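Local coordinates for protein processed glycerol phosphate lipoteichoic acid synthase 2 (Bacillus subtilis, PDB 2W8D) that belongs to the sulfatase family, in the alkaline phosphatase clan, and holds a magnesium ion in its C-terminal domain, at residues Lys150-Asp158 with Phe174-Leu185. Numbering follows the deposited sequence.
Sequences KFFDSAYYD and FFKESMPLLESL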
ATOM      1  N   LYS A 150      15.209   5.063  11.074  1.00 14.93           N
ATOM      2  CA  LYS A 150      16.332   4.763  10.190  1.00 14.68           C
ATOM      3  C   LYS A 150      15.952   4.682   8.709  1.00 15.65           C
ATOM      4  O   LYS A 150      14.905   4.154   8.340  1.00 16.20           O
ATOM      5  CB  LYS A 150      17.020   3.465  10.621  1.00 14.89           C
ATOM      6  CG  LYS A 150      17.701   3.471  11.997  1.00 11.73           C
ATOM      7  CD  LYS A 150      17.938   2.028  12.405  1.00 12.15           C
ATOM      8  CE  LYS A 150      18.453   1.858  13.826  1.00  7.36           C
ATOM      9  NZ  LYS A 150      19.811   2.450  13.971  1.00  6.91           N
ATOM     10  N   PHE A 151      16.829   5.194   7.853  1.00 15.83           N
ATOM     11  CA  PHE A 151      16.590   5.135   6.430  1.00 14.80           C
ATOM     12  C   PHE A 151      17.758   4.454   5.724  1.00 14.25           C
ATOM     13  O   PHE A 151      18.770   5.063   5.497  1.00 14.03           O
ATOM     14  CB  PHE A 151      16.318   6.560   5.884  1.00 15.29           C
ATOM     15  CG  PHE A 151      15.757   6.590   4.475  1.00 14.85           C
ATOM     16  CD1 PHE A 151      15.665   5.422   3.710  1.00 13.45           C
ATOM     17  CD2 PHE A 151      15.344   7.791   3.912  1.00 15.77           C
ATOM     18  CE1 PHE A 151      15.148   5.438   2.409  1.00 16.26           C
ATOM     19  CE2 PHE A 151      14.823   7.825   2.588  1.00 14.90           C
ATOM     20  CZ  PHE A 151      14.731   6.644   1.842  1.00 14.58           C
ATOM     21  N   PHE A 152      17.612   3.176   5.378  1.00 14.78           N
ATOM     22  CA  PHE A 152      18.652   2.464   4.626  1.00 14.95           C
ATOM     23  C   PHE A 152      18.497   2.714   3.140  1.00 15.13           C
ATOM     24  O   PHE A 152      17.894   1.911   2.438  1.00 15.59           O
ATOM     25  CB  PHE A 152      18.642   0.956   4.925  1.00 15.25           C
ATOM     26  CG  PHE A 152      19.029   0.619   6.342  1.00 16.66           C
ATOM     27  CD1 PHE A 152      20.350   0.690   6.750  1.00 18.25           C
ATOM     28  CD2 PHE A 152      18.062   0.263   7.273  1.00 19.06           C
ATOM     29  CE1 PHE A 152      20.731   0.403   8.085  1.00 19.28           C
ATOM     30  CE2 PHE A 152      18.417  -0.029   8.597  1.00 20.75           C
ATOM     31  CZ  PHE A 152      19.757   0.059   9.008  1.00 19.43           C
ATOM     32  N   ASP A 153      19.034   3.826   2.651  1.00 15.29           N
ATOM     33  CA  ASP A 153      18.921   4.118   1.225  1.00 16.17           C
ATOM     34  C   ASP A 153      20.085   3.490   0.425  1.00 15.72           C
ATOM     35  O   ASP A 153      20.819   2.618   0.941  1.00 15.88           O
ATOM     36  CB  ASP A 153      18.793   5.626   0.964  1.00 15.80           C
ATOM     37  CG  ASP A 153      20.088   6.370   1.234  1.00 20.52           C
ATOM     38  OD1 ASP A 153      21.074   5.746   1.721  1.00 22.01           O
ATOM     39  OD2 ASP A 153      20.121   7.588   0.961  1.00 25.70           O
ATOM     40  N   SER A 154      20.228   3.932  -0.828  1.00 15.45           N
ATOM     41  CA  SER A 154      21.235   3.419  -1.757  1.00 15.27           C
ATOM     42  C   SER A 154      22.674   3.518  -1.261  1.00 15.20           C
ATOM     43  O   SER A 154      23.537   2.803  -1.756  1.00 15.95           O
ATOM     44  CB  SER A 154      21.092   4.035  -3.167  1.00 15.03           C
ATOM     45  OG  SER A 154      21.447   5.407  -3.204  1.00 15.51           O
ATOM     46  N   ALA A 155      22.946   4.372  -0.284  1.00 14.97           N
ATOM     47  CA  ALA A 155      24.309   4.444   0.270  1.00 14.60           C
ATOM     48  C   ALA A 155      24.721   3.115   0.936  1.00 15.13           C
ATOM     49  O   ALA A 155      25.900   2.845   1.090  1.00 15.11           O
ATOM     50  CB  ALA A 155      24.463   5.630   1.247  1.00 13.15           C
ATOM     51  N   TYR A 156      23.751   2.290   1.316  1.00 16.08           N
ATOM     52  CA  TYR A 156      24.044   1.061   2.038  1.00 17.73           C
ATOM     53  C   TYR A 156      24.082  -0.186   1.156  1.00 19.14           C
ATOM     54  O   TYR A 156      24.291  -1.287   1.664  1.00 19.63           O
ATOM     55  CB  TYR A 156      23.031   0.839   3.149  1.00 17.50           C
ATOM     56  CG  TYR A 156      23.144   1.791   4.304  1.00 18.07           C
ATOM     57  CD1 TYR A 156      23.868   1.448   5.456  1.00 16.62           C
ATOM     58  CD2 TYR A 156      22.501   3.034   4.266  1.00 16.96           C
ATOM     59  CE1 TYR A 156      23.967   2.338   6.536  1.00 15.79           C
ATOM     60  CE2 TYR A 156      22.596   3.921   5.330  1.00 15.79           C
ATOM     61  CZ  TYR A 156      23.310   3.570   6.453  1.00 16.96           C
ATOM     62  OH  TYR A 156      23.378   4.489   7.488  1.00 21.50           O
ATOM     63  N   TYR A 157      23.875  -0.007  -0.149  1.00 20.91           N
ATOM     64  CA  TYR A 157      23.971  -1.080  -1.125  1.00 22.61           C
ATOM     65  C   TYR A 157      25.138  -0.871  -2.085  1.00 24.83           C
ATOM     66  O   TYR A 157      25.519   0.252  -2.360  1.00 25.33           O
ATOM     67  CB  TYR A 157      22.649  -1.211  -1.875  1.00 22.32           C
ATOM     68  CG  TYR A 157      21.481  -1.422  -0.937  1.00 21.08           C
ATOM     69  CD1 TYR A 157      21.073  -2.704  -0.594  1.00 18.89           C
ATOM     70  CD2 TYR A 157      20.812  -0.333  -0.360  1.00 20.05           C
ATOM     71  CE1 TYR A 157      20.033  -2.911   0.279  1.00 19.85           C
ATOM     72  CE2 TYR A 157      19.757  -0.531   0.519  1.00 19.52           C
ATOM     73  CZ  TYR A 157      19.381  -1.823   0.836  1.00 19.63           C
ATOM     74  OH  TYR A 157      18.355  -2.051   1.706  1.00 20.60           O
ATOM     75  N   ASP A 158      25.731  -1.970  -2.540  1.00 27.77           N
ATOM     76  CA  ASP A 158      26.723  -1.990  -3.616  1.00 30.75           C
ATOM     77  C   ASP A 158      26.064  -1.620  -4.956  1.00 32.49           C
ATOM     78  O   ASP A 158      25.343  -2.431  -5.556  1.00 32.47           O
ATOM     79  CB  ASP A 158      27.307  -3.408  -3.709  1.00 31.14           C
ATOM     80  CG  ASP A 158      28.591  -3.479  -4.535  1.00 33.91           C
ATOM     81  OD1 ASP A 158      29.096  -2.419  -4.978  1.00 36.72           O
ATOM     82  OD2 ASP A 158      29.114  -4.608  -4.730  1.00 37.26           O
ATOM     83  N   PHE A 174      18.892  -6.267  -3.867  1.00 17.93           N
ATOM     84  CA  PHE A 174      18.403  -5.354  -2.842  1.00 17.66           C
ATOM     85  C   PHE A 174      17.913  -6.169  -1.641  1.00 17.89           C
ATOM     86  O   PHE A 174      18.291  -5.884  -0.518  1.00 18.75           O
ATOM     87  CB  PHE A 174      17.322  -4.420  -3.400  1.00 17.57           C
ATOM     88  CG  PHE A 174      16.408  -3.863  -2.366  1.00 15.88           C
ATOM     89  CD1 PHE A 174      16.828  -2.860  -1.519  1.00 15.23           C
ATOM     90  CD2 PHE A 174      15.118  -4.357  -2.235  1.00 15.60           C
ATOM     91  CE1 PHE A 174      15.971  -2.342  -0.557  1.00 15.56           C
ATOM     92  CE2 PHE A 174      14.259  -3.848  -1.270  1.00 14.56           C
ATOM     93  CZ  PHE A 174      14.690  -2.838  -0.434  1.00 13.72           C
ATOM     94  N   PHE A 175      17.117  -7.205  -1.877  1.00 18.25           N
ATOM     95  CA  PHE A 175      16.680  -8.074  -0.778  1.00 18.38           C
ATOM     96  C   PHE A 175      17.782  -8.883  -0.074  1.00 19.05           C
ATOM     97  O   PHE A 175      17.718  -9.054   1.143  1.00 19.40           O
ATOM     98  CB  PHE A 175      15.542  -8.988  -1.202  1.00 17.48           C
ATOM     99  CG  PHE A 175      14.213  -8.311  -1.272  1.00 16.42           C
ATOM    100  CD1 PHE A 175      13.679  -7.684  -0.157  1.00 15.08           C
ATOM    101  CD2 PHE A 175      13.467  -8.323  -2.470  1.00 13.53           C
ATOM    102  CE1 PHE A 175      12.431  -7.075  -0.227  1.00 15.93           C
ATOM    103  CE2 PHE A 175      12.244  -7.743  -2.540  1.00 12.84           C
ATOM    104  CZ  PHE A 175      11.714  -7.089  -1.433  1.00 14.61           C
ATOM    105  N   LYS A 176      18.783  -9.366  -0.810  1.00 19.74           N
ATOM    106  CA  LYS A 176      19.892 -10.078  -0.201  1.00 20.82           C
ATOM    107  C   LYS A 176      20.647  -9.212   0.797  1.00 20.96           C
ATOM    108  O   LYS A 176      20.846  -9.597   1.947  1.00 20.40           O
ATOM    109  CB  LYS A 176      20.888 -10.522  -1.275  1.00 22.12           C
ATOM    110  CG  LYS A 176      21.033 -12.029  -1.464  1.00 24.20           C
ATOM    111  CD  LYS A 176      21.370 -12.762  -0.174  1.00 24.00           C
ATOM    112  CE  LYS A 176      21.168 -14.268  -0.403  1.00 27.18           C
ATOM    113  NZ  LYS A 176      19.731 -14.610  -0.601  1.00 22.89           N
ATOM    114  N   GLU A 177      21.072  -8.047   0.308  1.00 21.46           N
ATOM    115  CA  GLU A 177      21.846  -7.055   1.052  1.00 21.99           C
ATOM    116  C   GLU A 177      21.112  -6.447   2.256  1.00 21.36           C
ATOM    117  O   GLU A 177      21.745  -6.084   3.256  1.00 21.46           O
ATOM    118  CB  GLU A 177      22.375  -5.979   0.095  1.00 22.17           C
ATOM    119  CG  GLU A 177      23.705  -6.405  -0.551  1.00 26.02           C
ATOM    120  CD  GLU A 177      24.032  -5.652  -1.835  1.00 29.67           C
ATOM    121  OE1 GLU A 177      24.508  -4.503  -1.752  1.00 31.18           O
ATOM    122  OE2 GLU A 177      23.851  -6.231  -2.927  1.00 30.71           O
ATOM    123  N   SER A 178      19.784  -6.388   2.171  1.00 20.30           N
ATOM    124  CA  SER A 178      18.969  -5.918   3.287  1.00 19.30           C
ATOM    125  C   SER A 178      18.941  -6.853   4.506  1.00 19.00           C
ATOM    126  O   SER A 178      18.676  -6.387   5.616  1.00 19.10           O
ATOM    127  CB  SER A 178      17.535  -5.622   2.836  1.00 18.61           C
ATOM    128  OG  SER A 178      17.503  -4.637   1.816  1.00 18.87           O
HETATM  129  N   MSE A 179      19.218  -8.146   4.316  1.00 18.34           N
HETATM  130  CA  MSE A 179      19.179  -9.120   5.423  1.00 18.48           C
HETATM  131  C   MSE A 179      20.013  -8.736   6.653  1.00 17.74           C
HETATM  132  O   MSE A 179      19.430  -8.528   7.720  1.00 17.19           O
HETATM  133  CB  MSE A 179      19.458 -10.560   4.964  1.00 18.34           C
HETATM  134  CG  MSE A 179      18.444 -11.103   3.927  1.00 22.28           C
HETATM  135 SE   MSE A 179      16.530 -10.548   4.109  1.00 27.99          SE
HETATM  136  CE  MSE A 179      16.028 -11.609   5.680  1.00 23.76           C
ATOM    137  N   PRO A 180      21.355  -8.590   6.512  1.00 17.48           N
ATOM    138  CA  PRO A 180      22.134  -8.225   7.722  1.00 17.20           C
ATOM    139  C   PRO A 180      21.730  -6.877   8.303  1.00 16.57           C
ATOM    140  O   PRO A 180      21.819  -6.659   9.499  1.00 15.90           O
ATOM    141  CB  PRO A 180      23.595  -8.176   7.231  1.00 17.36           C
ATOM    142  CG  PRO A 180      23.516  -8.164   5.729  1.00 18.24           C
ATOM    143  CD  PRO A 180      22.222  -8.831   5.344  1.00 17.56           C
ATOM    144  N   LEU A 181      21.257  -5.973   7.457  1.00 16.28           N
ATOM    145  CA  LEU A 181      20.811  -4.707   7.963  1.00 15.39           C
ATOM    146  C   LEU A 181      19.554  -4.944   8.800  1.00 16.15           C
ATOM    147  O   LEU A 181      19.429  -4.443   9.908  1.00 17.23           O
ATOM    148  CB  LEU A 181      20.591  -3.727   6.816  1.00 14.62           C
ATOM    149  CG  LEU A 181      21.842  -3.520   5.957  1.00 12.91           C
ATOM    150  CD1 LEU A 181      21.464  -2.748   4.721  1.00  9.27           C
ATOM    151  CD2 LEU A 181      23.039  -2.818   6.750  1.00  7.58           C
ATOM    152  N   LEU A 182      18.647  -5.759   8.300  1.00 16.60           N
ATOM    153  CA  LEU A 182      17.402  -6.017   9.008  1.00 17.20           C
ATOM    154  C   LEU A 182      17.602  -6.786  10.309  1.00 18.17           C
ATOM    155  O   LEU A 182      16.907  -6.525  11.291  1.00 19.21           O
ATOM    156  CB  LEU A 182      16.439  -6.789   8.122  1.00 16.08           C
ATOM    157  CG  LEU A 182      15.119  -7.128   8.791  1.00 15.26           C
ATOM    158  CD1 LEU A 182      14.261  -5.859   8.929  1.00 12.06           C
ATOM    159  CD2 LEU A 182      14.426  -8.200   7.978  1.00 14.69           C
ATOM    160  N   GLU A 183      18.541  -7.728  10.298  1.00 18.40           N
ATOM    161  CA  GLU A 183      18.844  -8.565  11.440  1.00 19.26           C
ATOM    162  C   GLU A 183      19.630  -7.808  12.528  1.00 19.30           C
ATOM    163  O   GLU A 183      19.778  -8.296  13.644  1.00 18.84           O
ATOM    164  CB  GLU A 183      19.608  -9.821  10.969  1.00 19.49           C
ATOM    165  CG  GLU A 183      18.767 -10.727  10.035  1.00 21.58           C
ATOM    166  CD  GLU A 183      19.579 -11.625   9.062  1.00 24.26           C
ATOM    167  OE1 GLU A 183      20.823 -11.701   9.137  1.00 23.54           O
ATOM    168  OE2 GLU A 183      18.946 -12.273   8.194  1.00 26.77           O
ATOM    169  N   SER A 184      20.116  -6.607  12.208  1.00 19.56           N
ATOM    170  CA  SER A 184      20.808  -5.783  13.198  1.00 19.50           C
ATOM    171  C   SER A 184      19.809  -4.893  13.980  1.00 19.02           C
ATOM    172  O   SER A 184      20.176  -4.220  14.935  1.00 18.65           O
ATOM    173  CB  SER A 184      21.935  -4.961  12.541  1.00 19.54           C
ATOM    174  OG  SER A 184      21.456  -3.700  12.071  1.00 21.66           O
ATOM    175  N   LEU A 185      18.542  -4.922  13.594  1.00 18.90           N
ATOM    176  CA  LEU A 185      17.557  -4.028  14.201  1.00 19.29           C
ATOM    177  C   LEU A 185      17.100  -4.526  15.568  1.00 19.68           C
ATOM    178  O   LEU A 185      16.665  -5.669  15.710  1.00 19.58           O
ATOM    179  CB  LEU A 185      16.348  -3.839  13.281  1.00 18.59           C
ATOM    180  CG  LEU A 185      16.257  -2.623  12.350  1.00 18.59           C
ATOM    181  CD1 LEU A 185      17.567  -2.272  11.666  1.00 17.51           C
ATOM    182  CD2 LEU A 185      15.137  -2.811  11.303  1.00 13.14           C
TER
HETATM  183  O   HOH W   1      25.288  -4.034   1.099  1.00 16.08           O
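Tyr-157 lays one edge of its ring along helix 171-183, and its OH donates to Ser-178 OG (2.7 Å), which lies near the ring plane; Ser-178 OG in turn donates to Phe-174 O (2.8 Å). That carbonyl also accepts from the backbone N-H of Ser-178, the two donors arriving from opposite faces of its plane. The Phe-174 ring lies obliquely to that of Tyr-157, planes 45° apart, with CD1 3.6 Å from Tyr-157 CZ. Further back along that edge, nearer the tyrosine's CB, Glu-177 CB sits 3.6 Å from Tyr-157 CD1; the glutamate chain then runs back past the ring, extended beyond CG, to the loop backbone. There Glu-177 OE1 accepts from Asp-158 N (2.9 Å, N-H...O 160°) nearly along its own C-O axis, and a water joins it to Tyr-156 O. Beside the strand, Leu-181 CB stands over the centre of one face of Phe-152, while Leu-185 CD1 meets the ring edge at Phe-152 CE2 (3.9 Å). Phe-152 CB points toward the helix, with CG anti to the carbonyl carbon (chi1 -66°); Phe-129 of the adjacent parallel strand stacks on the ring. The contact thus packs a helix of the alpha/beta sulfatase fold against strand 150-152 and its following loop. Its chemistry is divided: apolar packing beside the strand, and hydroxyl and carboxylate hydrogen bonds that would limit movement of tyrosine and loop.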